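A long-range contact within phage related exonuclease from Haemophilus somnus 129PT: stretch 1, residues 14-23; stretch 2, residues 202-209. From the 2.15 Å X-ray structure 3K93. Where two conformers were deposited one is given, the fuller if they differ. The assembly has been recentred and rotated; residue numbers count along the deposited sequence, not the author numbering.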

# COMPACT_ATOMS: atom_id res chain seq x y z
N SER A 14 7.66 19.50 -5.71
CA SER A 14 6.32 18.94 -5.79
C SER A 14 5.79 18.88 -7.18
O SER A 14 4.65 18.50 -7.35
CB SER A 14 5.29 19.76 -4.97
OG SER A 14 5.72 19.98 -3.64
N LEU A 15 6.56 19.27 -8.19
CA LEU A 15 6.04 19.30 -9.56
C LEU A 15 5.63 17.91 -10.06
O LEU A 15 4.72 17.79 -10.87
CB LEU A 15 7.06 19.88 -10.54
CG LEU A 15 7.24 21.36 -10.64
CD1 LEU A 15 8.49 21.65 -11.48
CD2 LEU A 15 5.96 22.04 -11.24
N HIS A 16 6.33 16.88 -9.63
CA HIS A 16 5.96 15.52 -10.05
C HIS A 16 4.52 15.19 -9.64
O HIS A 16 3.84 14.51 -10.36
CB HIS A 16 6.94 14.48 -9.50
CG HIS A 16 6.80 14.24 -8.04
ND1 HIS A 16 7.22 15.15 -7.10
CD2 HIS A 16 6.25 13.22 -7.36
CE1 HIS A 16 6.94 14.69 -5.89
NE2 HIS A 16 6.35 13.52 -6.02
N LYS A 17 4.05 15.73 -8.52
CA LYS A 17 2.67 15.47 -8.07
C LYS A 17 1.62 15.96 -9.04
O LYS A 17 0.55 15.39 -9.10
CB LYS A 17 2.42 16.08 -6.69
CG LYS A 17 3.20 15.37 -5.56
CD LYS A 17 3.15 16.18 -4.26
CE LYS A 17 3.74 15.40 -3.08
NZ LYS A 17 3.73 16.27 -1.82
N ILE A 18 1.92 16.99 -9.83
CA ILE A 18 0.89 17.61 -10.68
C ILE A 18 1.23 17.52 -12.17
O ILE A 18 0.43 17.93 -13.01
CB ILE A 18 0.53 19.07 -10.21
CG1 ILE A 18 1.70 20.04 -10.27
CG2 ILE A 18 0.00 19.09 -8.73
CD1 ILE A 18 2.13 20.39 -11.64
N ILE A 19 2.37 16.90 -12.48
CA ILE A 19 2.86 16.84 -13.86
C ILE A 19 2.15 15.77 -14.72
O ILE A 19 2.20 15.83 -15.94
CB ILE A 19 4.41 16.53 -13.89
CG1 ILE A 19 5.04 17.08 -15.17
CG2 ILE A 19 4.69 14.99 -13.74
CD1 ILE A 19 4.90 18.58 -15.27
N GLY A 20 1.52 14.80 -14.09
CA GLY A 20 0.91 13.70 -14.81
C GLY A 20 -0.16 14.17 -15.78
O GLY A 20 -0.83 15.21 -15.58
N GLU A 21 -0.32 13.40 -16.83
CA GLU A 21 -1.24 13.74 -17.89
C GLU A 21 -2.36 12.70 -17.95
O GLU A 21 -2.14 11.54 -17.65
CB GLU A 21 -0.47 13.84 -19.21
CG GLU A 21 0.18 15.23 -19.34
CD GLU A 21 1.22 15.37 -20.45
OE1 GLU A 21 1.69 14.34 -21.04
OE2 GLU A 21 1.56 16.54 -20.73
N PRO A 22 -3.58 13.14 -18.31
CA PRO A 22 -4.66 12.18 -18.49
C PRO A 22 -4.25 11.18 -19.56
O PRO A 22 -3.50 11.54 -20.47
CB PRO A 22 -5.83 13.04 -18.99
CG PRO A 22 -5.53 14.39 -18.61
CD PRO A 22 -4.04 14.52 -18.52
N LYS A 23 -4.72 9.95 -19.46
CA LYS A 23 -4.45 8.96 -20.50
C LYS A 23 -5.00 9.46 -21.83
O LYS A 23 -4.36 9.30 -22.86
CB LYS A 23 -5.01 7.59 -20.13
CG LYS A 23 -4.35 6.99 -18.88
CD LYS A 23 -4.53 5.45 -18.82
CE LYS A 23 -4.18 4.83 -17.45
NZ LYS A 23 -4.94 5.46 -16.31
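Stretch 2 (202-209) DKIKERVS

Residues 202-209 form one span of a longer α-helix that enters before Asp202 and runs on past Ser209, held by regular i to i+4 hydrogen bonds such as Arg207 N to Lys203 O (2.9 Å) and Val208 N to Ile204 O (2.8 Å). It packs against a less regular segment. Stretch 1 makes a short, weakly bonded helix at about residues 15-19, with Ile18 N to Leu15 O at 3.1 Å, and then opens at Gly20 into an extended run through Glu21 and Pro22. The two helices cross nearly at right angles, at 78°, with their axes 9.6 Å apart at closest approach. The backbones come nearest at Ile19 and Arg207, whose CA atoms are 5.8 Å apart, and the two stretches together bury 472 Å².

Arg207 contributes the largest share of this surface. Its CA-to-CB bond points toward stretch 1, and the side chain follows the chain as it leaves the short helix. Near the base, Arg207 CB lies 3.6 Å from Ile18 O; next, Arg207 CG lies 3.6 Å from Ile19 O; farther out, Arg207 NE is 3.5 Å from Gly20 O and Arg207 NH2 is 3.9 Å from Pro22 CD. The guanidinium has Glu21 CG over one face. No direct hydrogen bond joins the modelled atoms of the two stretches, but a water bridges them: it accepts from Arg207 NH2 at 2.7 Å and donates to Gly20 O at 2.6 Å and to Ile18 O at 3.2 Å. The arginine is thus linked through one water to the backbone carbonyls of Ile18 and Gly20.

Ile19 covers the most surface on the other side. Its CA-to-CB bond points away from the long helix, yet with chi1 in t and chi2 in p the end of the side chain comes nearer, placing Ile19 CD1 3.9 Å from Ile204 CG1 and also 3.9 Å from Arg207 CG. Aliphatic packing continues through Leu15, whose CA-to-CB bond points toward stretch 2 and which sets CD2 3.6 Å from Val208 CG2 and 3.9 Å from Ile204 CG2. Ile18 adds a further apolar contact, its CD1 lying 3.9 Å from Val208 CG2.

Beyond Gly20, the side chain of Glu21 reaches back to the long helix, where OE2 approaches Lys203 CD at 3.2 Å. Because the lysine is modelled only as far as CD, the coordinates leave the position of its amino group open.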

# COMPACT_ATOMS: atom_id res chain seq x y z
N ASP A 202 7.75 23.50 -21.03
CA ASP A 202 6.42 23.90 -21.51
C ASP A 202 5.31 23.07 -20.89
O ASP A 202 4.28 23.60 -20.57
CB ASP A 202 6.33 23.81 -23.02
CG ASP A 202 7.10 24.88 -23.71
OD1 ASP A 202 7.34 25.93 -23.09
OD2 ASP A 202 7.49 24.68 -24.88
N LYS A 203 5.52 21.77 -20.74
CA LYS A 203 4.59 20.89 -20.02
C LYS A 203 4.40 21.34 -18.55
O LYS A 203 3.27 21.41 -18.06
CB LYS A 203 5.11 19.44 -20.10
CG LYS A 203 4.13 18.32 -19.63
CD LYS A 203 4.64 16.88 -20.03
N ILE A 204 5.49 21.65 -17.85
CA ILE A 204 5.41 22.20 -16.48
C ILE A 204 4.48 23.43 -16.49
O ILE A 204 3.55 23.51 -15.69
CB ILE A 204 6.81 22.60 -15.94
CG1 ILE A 204 7.65 21.35 -15.62
CG2 ILE A 204 6.70 23.60 -14.74
CD1 ILE A 204 9.13 21.62 -15.48
N LYS A 205 4.72 24.37 -17.40
CA LYS A 205 3.87 25.55 -17.54
C LYS A 205 2.39 25.21 -17.70
O LYS A 205 1.56 25.82 -17.06
CB LYS A 205 4.25 26.40 -18.78
CG LYS A 205 5.31 27.46 -18.63
CD LYS A 205 5.27 28.54 -19.83
N GLU A 206 2.06 24.29 -18.60
CA GLU A 206 0.68 23.93 -18.89
C GLU A 206 0.03 23.30 -17.67
O GLU A 206 -1.08 23.69 -17.29
CB GLU A 206 0.60 22.90 -20.04
CG GLU A 206 0.93 23.40 -21.44
CD GLU A 206 1.40 22.27 -22.39
OE1 GLU A 206 1.28 21.07 -22.04
OE2 GLU A 206 1.92 22.59 -23.49
N ARG A 207 0.70 22.31 -17.10
CA ARG A 207 0.19 21.61 -15.94
C ARG A 207 0.03 22.52 -14.70
O ARG A 207 -0.96 22.41 -13.98
CB ARG A 207 1.10 20.44 -15.55
CG ARG A 207 1.33 19.31 -16.61
CD ARG A 207 0.16 19.09 -17.58
NE ARG A 207 -0.96 18.49 -16.92
CZ ARG A 207 -2.21 18.42 -17.38
NH1 ARG A 207 -2.59 18.92 -18.55
NH2 ARG A 207 -3.11 17.82 -16.60
N VAL A 208 1.01 23.40 -14.46
CA VAL A 208 0.91 24.31 -13.33
C VAL A 208 -0.24 25.31 -13.55
O VAL A 208 -1.00 25.61 -12.65
CB VAL A 208 2.20 25.03 -13.06
CG1 VAL A 208 1.98 26.23 -12.11
CG2 VAL A 208 3.25 24.05 -12.50
N SER A 209 -0.39 25.78 -14.77
CA SER A 209 -1.45 26.70 -15.10
C SER A 209 -2.83 26.08 -14.87
O SER A 209 -3.71 26.73 -14.33
CB SER A 209 -1.31 27.12 -16.54
OG SER A 209 -2.35 28.01 -16.85
O HOH W 1 -2.35 16.82 -14.19